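PDB 5KLH: surface glycoprotein from Trypanosoma brucei, which is displayed on the surface of the insect-stage parasite as a membrane-anchored antigen with a bilobed ectodomain, the part described here, and is a putative sensor. Local coordinates for residues E117-E120 and Q121-K125; G184-S187 and Q188-A192; Q201-S204 and E205-F209. All coordinates share one frame; numbering follows the deposited sequence.

Interaction 1 (E117-E120 and Q121-K125); sequences EKHE and QFRNK
His119 and Arg123 both send CG away from their backbone nitrogens, with chi1 -177° and 174°. One helical turn apart, the two side chains leave the same side of helix 116-128. Arg123 then bends at chi3 (56°), which turns one face of its guanidinium to the imidazole. CE1 of His119 sits over that face, 4.0 Å from Arg123 NH1. The two planes are far from parallel, so this is an oblique contact and not a flat stack. Glu120 reaches Arg123 with its aliphatic part: CG of Glu120 lies 3.6 Å from NH2 of Arg123. Its carboxylate stays further off, with Glu120 OE2 4.9 Å from Arg123 NH2. On another side of the helix Lys118 and Gln121 run side by side, with CD of Lys118 4.0 Å from OE1 of Gln121. Regular i to i+4 backbone bonds hold the turn, among them Arg123 N to His119 O at 2.8 Å. The polar ends look elsewhere. NE2 of His119 bonds to the hydroxyl of Tyr133, and NH1 of Arg123 bonds to OG1 of Thr135. Both join the helix to strand 132-135. These outside bonds probably fix the rotation of both groups. The carboxylate of Glu120 could offset part of the arginine charge through space, without a salt bridge. A sulfate ion, probably from crystallisation, lies about 4 Å from the Arg123 side chain, consistent with its positive charge.

Interaction 2 (G184-S187 and Q188-A192); sequences GHLS and QGYEA
Gln188 folds back against the turn that precedes it, and this is the tight part of the contact. Its chain bends at chi2 (-66°), which brings the amide up to the carbonyl of His185. NE2 of Gln188 donates to O of His185 at 3.2 Å in a straight bond. The acceptor lies in the plane of the amide, but the donor stands well above the plane of the carbonyl. The other end of the amide is also engaged, since OE1 accepts from the backbone N of Tyr159 on strand 145-164. With both ends bonded, the buried amide is probably held in one orientation. N of Gln188 makes a weak bond to O of Leu186, 3.0 Å long. O of Leu186 also meets the edge of the Tyr190 ring in its plane, 3.4 Å from CE2 of Tyr190. The looser side is carried by Leu186 and His185, which are exposed. Leu186 meets the hydroxyl end of the tyrosine with CD2, 3.7 Å from Tyr190 OH, and with CB slightly further off. His185 starts away from residues 188-192 and keeps clear of them; CG of Leu186 meets one face of its ring. Ser187 N bonds to Gly184 O at 3.0 Å. The arrangement is a type I beta turn overlapped by an inverse gamma turn centred on Ser187, leading into edge strand 189-191, which pairs antiparallel with strand 145-164.

Interaction 3 (Q201-S204 and E205-F209); sequences QLYS and EGDPF
Tyr203 and Phe209 form an offset stack, with ring centroids 4.9 Å apart and planes at 17°. The hydroxyl end of Tyr203 sits over the middle of the Phe209 ring. In return, CD1 of Phe209 lies over one face of the tyrosine, toward its rim. CB of Phe209 adds an apolar contact with CE2 of Tyr203 at 3.8 Å. The edge of the tyrosine meets Asp207, whose CG is 3.7 Å from Tyr203 CD2, with the carboxylate turned steeply against the ring.

One backbone bond and one capping bond give the motif. Asp207 N donates to Ser204 O at 3.0 Å, closing a type I beta turn where strand 197-204 ends. Asp207 is then the N-cap of helix 208-215. Its CG lies opposite the backbone N (chi1 -162°), and OD2 accepts from Phe209 N at 2.8 Å.

Other polar bonds surround the turn. Tyr203 OH donates to Gln201 OE1 at 3.0 Å. A water accepts from Ser204 N and donates to Asp207 OD1 at 2.7 Å, bridging the turn. The buried carboxylate has further partners on strand 51-63: OD2 accepts from Ser55 OG and OD1 from Val56 N.

In the fold
Following the chain from the N terminus, interaction 1 comes first, on helix 116-128. This helix lies in the smaller, disulfide-rich lobe. In the chain it comes between strands 85-100 and 145-164, which run on into the larger lobe. Interaction 2 follows there, where the loop after strand 170-172 turns into strand 189-191. Interaction 3 comes last, at the passage from strand 197-204 to helix 208-215. Each is local, and they stand in series without nesting or crossing. Interactions 1 and 3 have centres about 38 Å apart, on opposite sides of the chain's centre. Interactions 2 and 3 are closer, about 17 Å between centres, and both lie beside strand 145-164, with strand 197-204 parallel to it.

Interaction 1 (E117-E120 and Q121-K125)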
loop_
_atom_site.group_PDB
_atom_site.type_symbol
_atom_site.label_atom_id
_atom_site.label_comp_id
_atom_site.label_asym_id
_atom_site.label_seq_id
_atom_site.Cartn_x
_atom_site.Cartn_y
_atom_site.Cartn_z
ATOM N N GLU A 117 17.894 -21.693 -13.914
ATOM C CA GLU A 117 17.955 -22.203 -12.543
ATOM C C GLU A 117 17.190 -21.314 -11.561
ATOM O O GLU A 117 16.456 -21.817 -10.713
ATOM C CB GLU A 117 19.402 -22.365 -12.068
ATOM C CG GLU A 117 19.491 -22.815 -10.606
ATOM C CD GLU A 117 20.909 -23.152 -10.169
ATOM O OE1 GLU A 117 21.856 -22.543 -10.709
ATOM O OE2 GLU A 117 21.072 -24.025 -9.288
ATOM N N LYS A 118 17.375 -19.999 -11.665
ATOM C CA LYS A 118 16.687 -19.071 -10.780
ATOM C C LYS A 118 15.185 -19.054 -11.050
ATOM O O LYS A 118 14.399 -18.915 -10.117
ATOM C CB LYS A 118 17.253 -17.652 -10.914
ATOM C CG LYS A 118 18.631 -17.481 -10.309
ATOM C CD LYS A 118 18.593 -17.629 -8.808
ATOM C CE LYS A 118 19.918 -17.170 -8.212
ATOM N NZ LYS A 118 20.404 -15.936 -8.907
ATOM N N HIS A 119 14.798 -19.200 -12.314
ATOM C CA HIS A 119 13.377 -19.273 -12.666
ATOM C C HIS A 119 12.744 -20.510 -12.030
ATOM O O HIS A 119 11.666 -20.431 -11.428
ATOM C CB HIS A 119 13.196 -19.296 -14.184
ATOM C CG HIS A 119 11.762 -19.301 -14.615
ATOM N ND1 HIS A 119 11.298 -20.086 -15.648
ATOM C CD2 HIS A 119 10.689 -18.621 -14.146
ATOM C CE1 HIS A 119 9.999 -19.885 -15.800
ATOM N NE2 HIS A 119 9.606 -19.002 -14.899
ATOM N N GLU A 120 13.424 -21.647 -12.158
ATOM C CA GLU A 120 12.951 -22.903 -11.580
ATOM C C GLU A 120 12.730 -22.770 -10.077
ATOM O O GLU A 120 11.748 -23.269 -9.534
ATOM C CB GLU A 120 13.948 -24.031 -11.868
ATOM C CG GLU A 120 13.948 -24.519 -13.308
ATOM C CD GLU A 120 15.224 -25.262 -13.672
ATOM O OE1 GLU A 120 16.045 -25.516 -12.767
ATOM O OE2 GLU A 120 15.411 -25.584 -14.867
ATOM N N GLN A 121 13.657 -22.086 -9.410
ATOM C CA GLN A 121 13.546 -21.847 -7.977
ATOM C C GLN A 121 12.322 -20.985 -7.661
ATOM O O GLN A 121 11.552 -21.287 -6.745
ATOM C CB GLN A 121 14.823 -21.180 -7.449
ATOM C CG GLN A 121 14.869 -21.026 -5.942
ATOM C CD GLN A 121 16.249 -20.617 -5.440
ATOM O OE1 GLN A 121 17.136 -20.272 -6.228
ATOM N NE2 GLN A 121 16.436 -20.663 -4.125
ATOM N N PHE A 122 12.146 -19.922 -8.442
ATOM C CA PHE A 122 11.018 -19.014 -8.284
ATOM C C PHE A 122 9.689 -19.729 -8.497
ATOM O O PHE A 122 8.714 -19.467 -7.790
ATOM C CB PHE A 122 11.154 -17.843 -9.269
ATOM C CG PHE A 122 10.090 -16.784 -9.118
ATOM C CD1 PHE A 122 10.226 -15.779 -8.171
ATOM C CD2 PHE A 122 8.971 -16.778 -9.948
ATOM C CE1 PHE A 122 9.260 -14.788 -8.039
ATOM C CE2 PHE A 122 7.998 -15.796 -9.819
ATOM C CZ PHE A 122 8.142 -14.797 -8.867
ATOM N N ARG A 123 9.652 -20.625 -9.476
ATOM C CA ARG A 123 8.445 -21.393 -9.763
ATOM C C ARG A 123 8.130 -22.355 -8.619
ATOM O O ARG A 123 6.979 -22.459 -8.174
ATOM C CB ARG A 123 8.604 -22.140 -11.090
ATOM C CG ARG A 123 7.481 -23.104 -11.444
ATOM C CD ARG A 123 7.581 -23.496 -12.913
ATOM N NE ARG A 123 8.886 -24.076 -13.238
ATOM C CZ ARG A 123 9.408 -24.145 -14.463
ATOM N NH1 ARG A 123 8.747 -23.666 -15.511
ATOM N NH2 ARG A 123 10.604 -24.697 -14.639
ATOM N N ASN A 124 9.156 -23.045 -8.127
ATOM C CA ASN A 124 8.970 -23.963 -7.006
ATOM C C ASN A 124 8.544 -23.212 -5.756
ATOM O O ASN A 124 7.756 -23.719 -4.955
ATOM C CB ASN A 124 10.248 -24.763 -6.726
ATOM C CG ASN A 124 10.584 -25.750 -7.833
ATOM O OD1 ASN A 124 9.719 -26.160 -8.610
ATOM N ND2 ASN A 124 11.856 -26.144 -7.903
ATOM N N LYS A 125 9.066 -21.999 -5.595
ATOM C CA LYS A 125 8.730 -21.173 -4.443
ATOM C C LYS A 125 7.254 -20.794 -4.477
ATOM O O LYS A 125 6.568 -20.792 -3.448
ATOM C CB LYS A 125 9.604 -19.916 -4.407
ATOM C CG LYS A 125 9.321 -19.001 -3.228
ATOM C CD LYS A 125 10.490 -18.069 -2.936
ATOM C CE LYS A 125 10.206 -17.221 -1.707
ATOM N NZ LYS A 125 8.979 -16.390 -1.872
#

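Interaction 2 (G184-S187 and Q188-A192)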
loop_
_atom_site.group_PDB
_atom_site.type_symbol
_atom_site.label_atom_id
_atom_site.label_comp_id
_atom_site.label_asym_id
_atom_site.label_seq_id
_atom_site.Cartn_x
_atom_site.Cartn_y
_atom_site.Cartn_z
ATOM N N GLY A 184 0.962 2.726 -4.100
ATOM C CA GLY A 184 0.128 2.620 -5.287
ATOM C C GLY A 184 -1.306 2.251 -4.963
ATOM O O GLY A 184 -1.626 1.909 -3.814
ATOM N N HIS A 185 -2.178 2.288 -5.967
ATOM C CA HIS A 185 -3.604 2.146 -5.679
ATOM C C HIS A 185 -3.963 0.746 -5.189
ATOM O O HIS A 185 -4.982 0.575 -4.501
ATOM C CB HIS A 185 -4.455 2.540 -6.910
ATOM C CG HIS A 185 -4.402 1.566 -8.042
ATOM N ND1 HIS A 185 -3.290 1.414 -8.847
ATOM C CD2 HIS A 185 -5.343 0.728 -8.545
ATOM C CE1 HIS A 185 -3.536 0.506 -9.770
ATOM N NE2 HIS A 185 -4.778 0.074 -9.615
ATOM N N LEU A 186 -3.135 -0.242 -5.512
ATOM C CA LEU A 186 -3.388 -1.595 -5.025
ATOM C C LEU A 186 -2.502 -1.995 -3.851
ATOM O O LEU A 186 -2.390 -3.178 -3.528
ATOM C CB LEU A 186 -3.224 -2.608 -6.153
ATOM C CG LEU A 186 -4.229 -2.471 -7.297
ATOM C CD1 LEU A 186 -4.122 -3.655 -8.249
ATOM C CD2 LEU A 186 -5.628 -2.341 -6.753
ATOM N N SER A 187 -1.884 -1.009 -3.210
ATOM C CA SER A 187 -1.088 -1.259 -2.010
ATOM C C SER A 187 -2.014 -1.237 -0.802
ATOM O O SER A 187 -1.970 -0.303 -0.003
ATOM C CB SER A 187 0.017 -0.212 -1.873
ATOM O OG SER A 187 0.866 -0.222 -3.008
ATOM N N GLN A 188 -2.876 -2.249 -0.697
ATOM C CA GLN A 188 -3.947 -2.232 0.294
ATOM C C GLN A 188 -3.891 -3.441 1.214
ATOM O O GLN A 188 -2.998 -4.275 1.103
ATOM C CB GLN A 188 -5.307 -2.162 -0.407
ATOM C CG GLN A 188 -5.420 -1.013 -1.394
ATOM C CD GLN A 188 -5.376 0.322 -0.695
ATOM O OE1 GLN A 188 -5.553 0.386 0.513
ATOM N NE2 GLN A 188 -5.130 1.403 -1.450
ATOM N N GLY A 189 -4.849 -3.527 2.122
ATOM C CA GLY A 189 -4.907 -4.644 3.047
ATOM C C GLY A 189 -5.773 -5.715 2.443
ATOM O O GLY A 189 -6.951 -5.470 2.158
ATOM N N TYR A 190 -5.195 -6.900 2.247
ATOM C CA TYR A 190 -5.895 -7.999 1.578
ATOM C C TYR A 190 -5.994 -9.239 2.430
ATOM O O TYR A 190 -5.169 -9.455 3.335
ATOM C CB TYR A 190 -5.199 -8.359 0.266
ATOM C CG TYR A 190 -5.333 -7.291 -0.787
ATOM C CD1 TYR A 190 -6.536 -7.100 -1.441
ATOM C CD2 TYR A 190 -4.261 -6.481 -1.124
ATOM C CE1 TYR A 190 -6.673 -6.109 -2.416
ATOM C CE2 TYR A 190 -4.388 -5.492 -2.097
ATOM C CZ TYR A 190 -5.603 -5.316 -2.728
ATOM O OH TYR A 190 -5.770 -4.340 -3.686
ATOM N N GLU A 191 -7.007 -10.055 2.135
ATOM C CA GLU A 191 -7.165 -11.357 2.778
ATOM C C GLU A 191 -7.346 -12.454 1.732
ATOM O O GLU A 191 -7.518 -12.182 0.539
ATOM C CB GLU A 191 -8.361 -11.360 3.751
ATOM C CG GLU A 191 -8.308 -10.314 4.830
ATOM C CD GLU A 191 -7.262 -10.620 5.884
ATOM O OE1 GLU A 191 -6.748 -11.761 5.909
ATOM O OE2 GLU A 191 -6.948 -9.710 6.677
ATOM N N ALA A 192 -7.321 -13.700 2.186
ATOM C CA ALA A 192 -7.319 -14.829 1.267
ATOM C C ALA A 192 -8.712 -15.266 0.807
ATOM O O ALA A 192 -8.835 -16.101 -0.095
ATOM C CB ALA A 192 -6.612 -15.996 1.908
#

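Interaction 3 (Q201-S204 and E205-F209)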
loop_
_atom_site.group_PDB
_atom_site.type_symbol
_atom_site.label_atom_id
_atom_site.label_comp_id
_atom_site.label_asym_id
_atom_site.label_seq_id
_atom_site.Cartn_x
_atom_site.Cartn_y
_atom_site.Cartn_z
ATOM N N GLN A 201 -9.632 3.614 5.960
ATOM C CA GLN A 201 -8.885 4.555 6.789
ATOM C C GLN A 201 -8.329 5.702 5.956
ATOM O O GLN A 201 -7.638 5.480 4.950
ATOM C CB GLN A 201 -7.732 3.839 7.523
ATOM C CG GLN A 201 -8.206 2.681 8.405
ATOM C CD GLN A 201 -7.078 1.968 9.134
ATOM O OE1 GLN A 201 -5.921 2.380 9.075
ATOM N NE2 GLN A 201 -7.419 0.887 9.835
ATOM N N LEU A 202 -8.615 6.931 6.378
ATOM C CA LEU A 202 -8.107 8.107 5.670
ATOM C C LEU A 202 -7.038 8.796 6.516
ATOM O O LEU A 202 -7.301 9.214 7.650
ATOM C CB LEU A 202 -9.251 9.079 5.329
ATOM C CG LEU A 202 -8.850 10.413 4.696
ATOM C CD1 LEU A 202 -8.363 10.212 3.270
ATOM C CD2 LEU A 202 -9.988 11.429 4.736
ATOM N N TYR A 203 -5.822 8.859 5.970
ATOM C CA TYR A 203 -4.677 9.535 6.581
ATOM C C TYR A 203 -4.406 10.868 5.926
ATOM O O TYR A 203 -4.805 11.107 4.767
ATOM C CB TYR A 203 -3.408 8.682 6.458
ATOM C CG TYR A 203 -3.431 7.452 7.317
ATOM C CD1 TYR A 203 -4.071 6.306 6.887
ATOM C CD2 TYR A 203 -2.817 7.442 8.567
ATOM C CE1 TYR A 203 -4.109 5.163 7.694
ATOM C CE2 TYR A 203 -2.847 6.318 9.371
ATOM C CZ TYR A 203 -3.499 5.182 8.928
ATOM O OH TYR A 203 -3.541 4.048 9.723
ATOM N N SER A 204 -3.677 11.726 6.631
ATOM C CA SER A 204 -3.094 12.894 5.982
ATOM C C SER A 204 -1.696 12.523 5.486
ATOM O O SER A 204 -1.055 11.634 6.049
ATOM C CB SER A 204 -3.048 14.106 6.925
ATOM O OG SER A 204 -2.120 13.917 7.983
ATOM N N GLU A 205 -1.256 13.178 4.412
ATOM C CA GLU A 205 0.049 12.916 3.814
ATOM C C GLU A 205 1.200 12.965 4.799
ATOM O O GLU A 205 2.148 12.197 4.677
ATOM C CB GLU A 205 0.351 13.923 2.686
ATOM C CG GLU A 205 -0.281 13.613 1.376
ATOM C CD GLU A 205 0.272 14.481 0.255
ATOM O OE1 GLU A 205 0.732 15.625 0.526
ATOM O OE2 GLU A 205 0.207 14.034 -0.900
ATOM N N GLY A 206 1.153 13.903 5.739
ATOM C CA GLY A 206 2.260 14.045 6.669
ATOM C C GLY A 206 2.200 13.129 7.881
ATOM O O GLY A 206 3.002 13.284 8.811
ATOM N N ASP A 207 1.279 12.167 7.888
ATOM C CA ASP A 207 1.179 11.275 9.053
ATOM C C ASP A 207 2.436 10.450 9.252
ATOM O O ASP A 207 3.027 9.977 8.291
ATOM C CB ASP A 207 -0.014 10.334 8.925
ATOM C CG ASP A 207 -0.398 9.732 10.249
ATOM O OD1 ASP A 207 -1.220 10.364 10.936
ATOM O OD2 ASP A 207 0.112 8.630 10.588
ATOM N N PRO A 208 2.845 10.245 10.513
ATOM C CA PRO A 208 4.033 9.421 10.744
ATOM C C PRO A 208 3.864 7.976 10.267
ATOM O O PRO A 208 4.856 7.299 9.996
ATOM C CB PRO A 208 4.192 9.482 12.267
ATOM C CG PRO A 208 3.668 10.847 12.622
ATOM C CD PRO A 208 2.440 10.978 11.728
ATOM N N PHE A 209 2.627 7.496 10.178
ATOM C CA PHE A 209 2.404 6.153 9.638
ATOM C C PHE A 209 2.936 6.075 8.198
ATOM O O PHE A 209 3.604 5.102 7.820
ATOM C CB PHE A 209 0.907 5.796 9.688
ATOM C CG PHE A 209 0.572 4.428 9.133
ATOM C CD1 PHE A 209 0.270 4.264 7.795
ATOM C CD2 PHE A 209 0.519 3.323 9.964
ATOM C CE1 PHE A 209 -0.042 3.020 7.280
ATOM C CE2 PHE A 209 0.201 2.074 9.457
ATOM C CZ PHE A 209 -0.082 1.926 8.110
HETATM O O HOH W 1 -2.964 11.642 9.401
#